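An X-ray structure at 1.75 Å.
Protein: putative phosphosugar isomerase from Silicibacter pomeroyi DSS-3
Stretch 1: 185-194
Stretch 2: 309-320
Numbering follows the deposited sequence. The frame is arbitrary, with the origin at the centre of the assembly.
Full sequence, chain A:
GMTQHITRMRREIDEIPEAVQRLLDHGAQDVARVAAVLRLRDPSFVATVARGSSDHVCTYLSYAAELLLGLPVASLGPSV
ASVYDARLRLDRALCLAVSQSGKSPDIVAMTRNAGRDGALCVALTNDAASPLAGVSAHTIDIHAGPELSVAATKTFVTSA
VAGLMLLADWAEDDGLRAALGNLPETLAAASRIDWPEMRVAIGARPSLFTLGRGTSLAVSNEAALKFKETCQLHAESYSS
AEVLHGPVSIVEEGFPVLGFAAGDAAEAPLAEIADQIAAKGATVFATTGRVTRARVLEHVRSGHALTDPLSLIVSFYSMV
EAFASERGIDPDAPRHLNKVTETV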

# COMPACT_ATOMS: atom_id res chain seq x y z
N GLU A 185 15.16 -17.09 -21.44
CA GLU A 185 15.16 -16.59 -22.83
C GLU A 185 14.47 -15.23 -22.91
O GLU A 185 15.02 -14.28 -23.47
CB GLU A 185 14.45 -17.58 -23.77
CG GLU A 185 14.47 -17.21 -25.25
CD GLU A 185 13.70 -18.17 -26.16
OE1 GLU A 185 12.54 -18.52 -25.88
OE2 GLU A 185 14.27 -18.54 -27.20
N THR A 186 13.25 -15.17 -22.38
CA THR A 186 12.44 -13.96 -22.39
C THR A 186 13.19 -12.82 -21.73
O THR A 186 13.21 -11.69 -22.25
CB THR A 186 11.09 -14.22 -21.65
OG1 THR A 186 10.40 -15.29 -22.29
CG2 THR A 186 10.18 -12.96 -21.68
N LEU A 187 13.80 -13.09 -20.57
CA LEU A 187 14.45 -12.03 -19.79
C LEU A 187 15.76 -11.59 -20.41
O LEU A 187 16.14 -10.41 -20.30
CB LEU A 187 14.63 -12.41 -18.32
CG LEU A 187 13.29 -12.67 -17.59
CD1 LEU A 187 13.53 -13.01 -16.11
CD2 LEU A 187 12.30 -11.50 -17.73
N ALA A 188 16.42 -12.52 -21.09
CA ALA A 188 17.64 -12.18 -21.83
C ALA A 188 17.26 -11.12 -22.88
O ALA A 188 17.90 -10.07 -22.96
CB ALA A 188 18.24 -13.40 -22.49
N ALA A 189 16.21 -11.41 -23.66
CA ALA A 189 15.69 -10.50 -24.67
C ALA A 189 15.31 -9.16 -24.04
O ALA A 189 15.75 -8.08 -24.48
CB ALA A 189 14.51 -11.14 -25.37
N ALA A 190 14.49 -9.22 -22.95
CA ALA A 190 14.10 -8.02 -22.24
C ALA A 190 15.27 -7.14 -21.77
O ALA A 190 15.15 -5.92 -21.75
CB ALA A 190 13.21 -8.41 -21.01
N SER A 191 16.39 -7.75 -21.38
CA SER A 191 17.52 -6.99 -20.87
C SER A 191 18.23 -6.24 -22.01
O SER A 191 19.04 -5.37 -21.74
CB SER A 191 18.52 -7.89 -20.16
OG SER A 191 19.17 -8.78 -21.06
N ARG A 192 17.95 -6.60 -23.25
CA ARG A 192 18.57 -5.94 -24.42
C ARG A 192 17.75 -4.71 -24.90
O ARG A 192 18.05 -4.13 -25.97
CB ARG A 192 18.80 -6.96 -25.54
CG ARG A 192 19.81 -8.06 -25.15
CD ARG A 192 20.21 -8.99 -26.34
NE ARG A 192 19.17 -9.99 -26.67
CZ ARG A 192 19.10 -11.25 -26.18
NH1 ARG A 192 20.04 -11.74 -25.36
NH2 ARG A 192 18.09 -12.05 -26.54
N ILE A 193 16.76 -4.28 -24.12
CA ILE A 193 15.92 -3.15 -24.43
C ILE A 193 16.27 -2.05 -23.41
O ILE A 193 16.47 -2.36 -22.22
CB ILE A 193 14.44 -3.52 -24.28
CG1 ILE A 193 14.06 -4.55 -25.36
CG2 ILE A 193 13.56 -2.26 -24.32
CD1 ILE A 193 12.72 -5.20 -25.15
N ASP A 194 16.46 -0.81 -23.88
CA ASP A 194 16.76 0.26 -22.92
C ASP A 194 16.05 1.59 -23.19
O ASP A 194 16.35 2.58 -22.56
CB ASP A 194 18.27 0.40 -22.69
CG ASP A 194 19.03 0.79 -23.92
OD1 ASP A 194 18.44 1.38 -24.85
OD2 ASP A 194 20.26 0.55 -23.91
N PRO A 309 4.87 -9.28 -16.38
CA PRO A 309 5.48 -8.15 -15.67
C PRO A 309 6.98 -8.27 -15.39
O PRO A 309 7.65 -7.26 -15.34
CB PRO A 309 4.64 -8.05 -14.39
CG PRO A 309 3.32 -8.61 -14.77
CD PRO A 309 3.68 -9.78 -15.67
N LEU A 310 7.50 -9.49 -15.23
CA LEU A 310 8.92 -9.67 -14.99
C LEU A 310 9.75 -9.23 -16.20
O LEU A 310 10.83 -8.63 -16.06
CB LEU A 310 9.21 -11.12 -14.60
CG LEU A 310 8.78 -11.55 -13.18
CD1 LEU A 310 8.94 -13.04 -13.11
CD2 LEU A 310 9.56 -10.82 -12.07
N SER A 311 9.24 -9.50 -17.40
CA SER A 311 9.94 -9.06 -18.59
C SER A 311 9.97 -7.50 -18.62
O SER A 311 11.00 -6.86 -18.89
CB SER A 311 9.24 -9.65 -19.82
OG SER A 311 9.75 -9.06 -21.01
N LEU A 312 8.85 -6.87 -18.29
CA LEU A 312 8.75 -5.41 -18.32
C LEU A 312 9.70 -4.73 -17.33
O LEU A 312 10.32 -3.75 -17.64
CB LEU A 312 7.31 -4.99 -17.99
CG LEU A 312 6.18 -5.58 -18.83
CD1 LEU A 312 4.83 -5.04 -18.39
CD2 LEU A 312 6.45 -5.27 -20.33
N ILE A 313 9.79 -5.27 -16.10
CA ILE A 313 10.66 -4.70 -15.10
C ILE A 313 12.13 -4.86 -15.49
O ILE A 313 12.93 -3.98 -15.18
CB ILE A 313 10.38 -5.21 -13.67
CG1 ILE A 313 10.94 -4.22 -12.61
CG2 ILE A 313 10.83 -6.70 -13.47
CD1 ILE A 313 10.23 -2.82 -12.53
N VAL A 314 12.50 -5.96 -16.14
CA VAL A 314 13.89 -6.13 -16.61
C VAL A 314 14.22 -5.03 -17.65
O VAL A 314 15.31 -4.40 -17.59
CB VAL A 314 14.18 -7.56 -17.12
CG1 VAL A 314 15.54 -7.61 -17.84
CG2 VAL A 314 14.15 -8.59 -15.91
N SER A 315 13.31 -4.79 -18.58
CA SER A 315 13.51 -3.71 -19.56
C SER A 315 13.62 -2.34 -18.85
O SER A 315 14.44 -1.50 -19.21
CB SER A 315 12.41 -3.72 -20.61
OG SER A 315 12.52 -4.88 -21.45
N PHE A 316 12.78 -2.14 -17.85
CA PHE A 316 12.83 -0.90 -17.08
C PHE A 316 14.18 -0.73 -16.40
O PHE A 316 14.76 0.37 -16.42
CB PHE A 316 11.70 -0.85 -16.04
CG PHE A 316 11.77 0.37 -15.14
CD1 PHE A 316 11.26 1.56 -15.55
CD2 PHE A 316 12.35 0.30 -13.89
CE1 PHE A 316 11.32 2.68 -14.72
CE2 PHE A 316 12.43 1.42 -13.08
CZ PHE A 316 11.92 2.59 -13.49
N TYR A 317 14.65 -1.79 -15.74
CA TYR A 317 15.94 -1.76 -15.04
C TYR A 317 17.06 -1.34 -15.99
O TYR A 317 17.94 -0.53 -15.66
CB TYR A 317 16.28 -3.13 -14.45
CG TYR A 317 15.44 -3.62 -13.26
CD1 TYR A 317 14.93 -2.75 -12.30
CD2 TYR A 317 15.26 -4.98 -13.06
CE1 TYR A 317 14.21 -3.23 -11.20
CE2 TYR A 317 14.54 -5.47 -11.97
CZ TYR A 317 14.03 -4.59 -11.04
OH TYR A 317 13.31 -5.11 -9.96
N SER A 318 17.02 -1.95 -17.16
CA SER A 318 17.96 -1.69 -18.24
C SER A 318 17.88 -0.22 -18.69
O SER A 318 18.90 0.43 -18.83
CB SER A 318 17.68 -2.66 -19.40
OG SER A 318 18.54 -2.38 -20.49
N MSE A 319 16.67 0.32 -18.86
CA MSE A 319 16.50 1.75 -19.19
C MSE A 319 17.14 2.66 -18.12
O MSE A 319 17.95 3.57 -18.43
CB MSE A 319 15.03 2.10 -19.40
CG MSE A 319 14.73 3.52 -19.84
SE MSE A 319 14.76 4.81 -18.36
CE MSE A 319 13.04 4.29 -17.55
N VAL A 320 16.84 2.36 -16.85
CA VAL A 320 17.35 3.17 -15.71
C VAL A 320 18.89 3.11 -15.65
O VAL A 320 19.54 4.14 -15.48
CB VAL A 320 16.72 2.74 -14.38
CG1 VAL A 320 17.43 3.38 -13.15
CG2 VAL A 320 15.19 3.09 -14.37

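Two segments of one chain, far apart in sequence, pack side by side here. Their helices run in nearly the same direction, with 29° between the axes and a closest approach of 8.1 Å. That is close packing, and small side chains, alanine and serine, occupy much of the contact.

Glu185 lies out of reach of the second stretch. Thr186 makes the first contact. Its CG2 methyl sits 3.9 Å from CB of Ser311.

Leu187 reaches further. Its CA-to-CB bond points sideways, but the end of the side chain comes nearer to the other helix. The m, t rotamer places CD2 over the backbone, 3.5 Å from CA of Ser311 and 3.6 Å from O of Leu310. That carbonyl accepts the helical hydrogen bond from Val314 N. The same methyl also packs against Val314, with Leu187 CD2 3.9 Å from Val314 CG2. Contact with CB of Leu310 is looser, 4.4 Å from Leu187 CD2.

Ala188 points away, and Ala189 makes no contact.

The CA-to-CB bond of Ala190 points toward the partner helix. Its CA is 5.1 Å from CA of Ser315, so the two backbones are close at this level. The methyl fits among small groups: Ala190 CB lies 3.4 Å from Ser311 O, 3.5 Å from Ser311 OG and 4.0 Å from Val314 CG1. The carbonyl of Ala190 accepts a hydrogen bond from Ser315, with Ser315 OG 2.8 Å from Ala190 O. Near the end of its helix, this carbonyl receives only a weak backbone bond within its own stretch, from Ile193 N at 3.3 Å from Ala190 O. The serine therefore supplies a shorter polar contact. A CA-H...O contact accompanies it, with Ser315 CA 3.5 Å from Ala190 O.

Ser191 points away overall and turns its hydroxyl back to its own helix, where OG donates to Ala188 O at 2.6 Å. Its backbone still meets the partner: Ser191 N lies 3.6 Å from Val314 CG1. Val314 thus packs against Leu187, Ala190 and Ser191.

Arg192 is exposed and points away. The chain has left the helix here, and Ile193 takes an extended conformation, with phi/psi of -111/134. Its carbonyl accepts the second hydrogen bond across the contact, from Ser318 OG at 2.7 Å from Ile193 O. Both cross-stretch hydrogen bonds therefore pair a serine hydroxyl of the second helix with a main-chain carbonyl of the first stretch. The side chain of Ile193 approaches Ser315 as well, with Ile193 CB 3.7 Å from Ser315 OG.

Asp194 ends the walk. Its CA is 4.0 Å from CA of Met319, a selenomethionine, the shortest of the registered CA pairs. Asp194 O lies 3.5 Å from Met319 CA in a CA-H...O contact, and 3.3 Å from Met319 CG. The carboxylate leads away from the second helix, and OD1 is hydrogen-bonded elsewhere in the structure. Asp194 thus meets Met319 through its backbone, while its CB sits 3.6 Å from Ser318 OG.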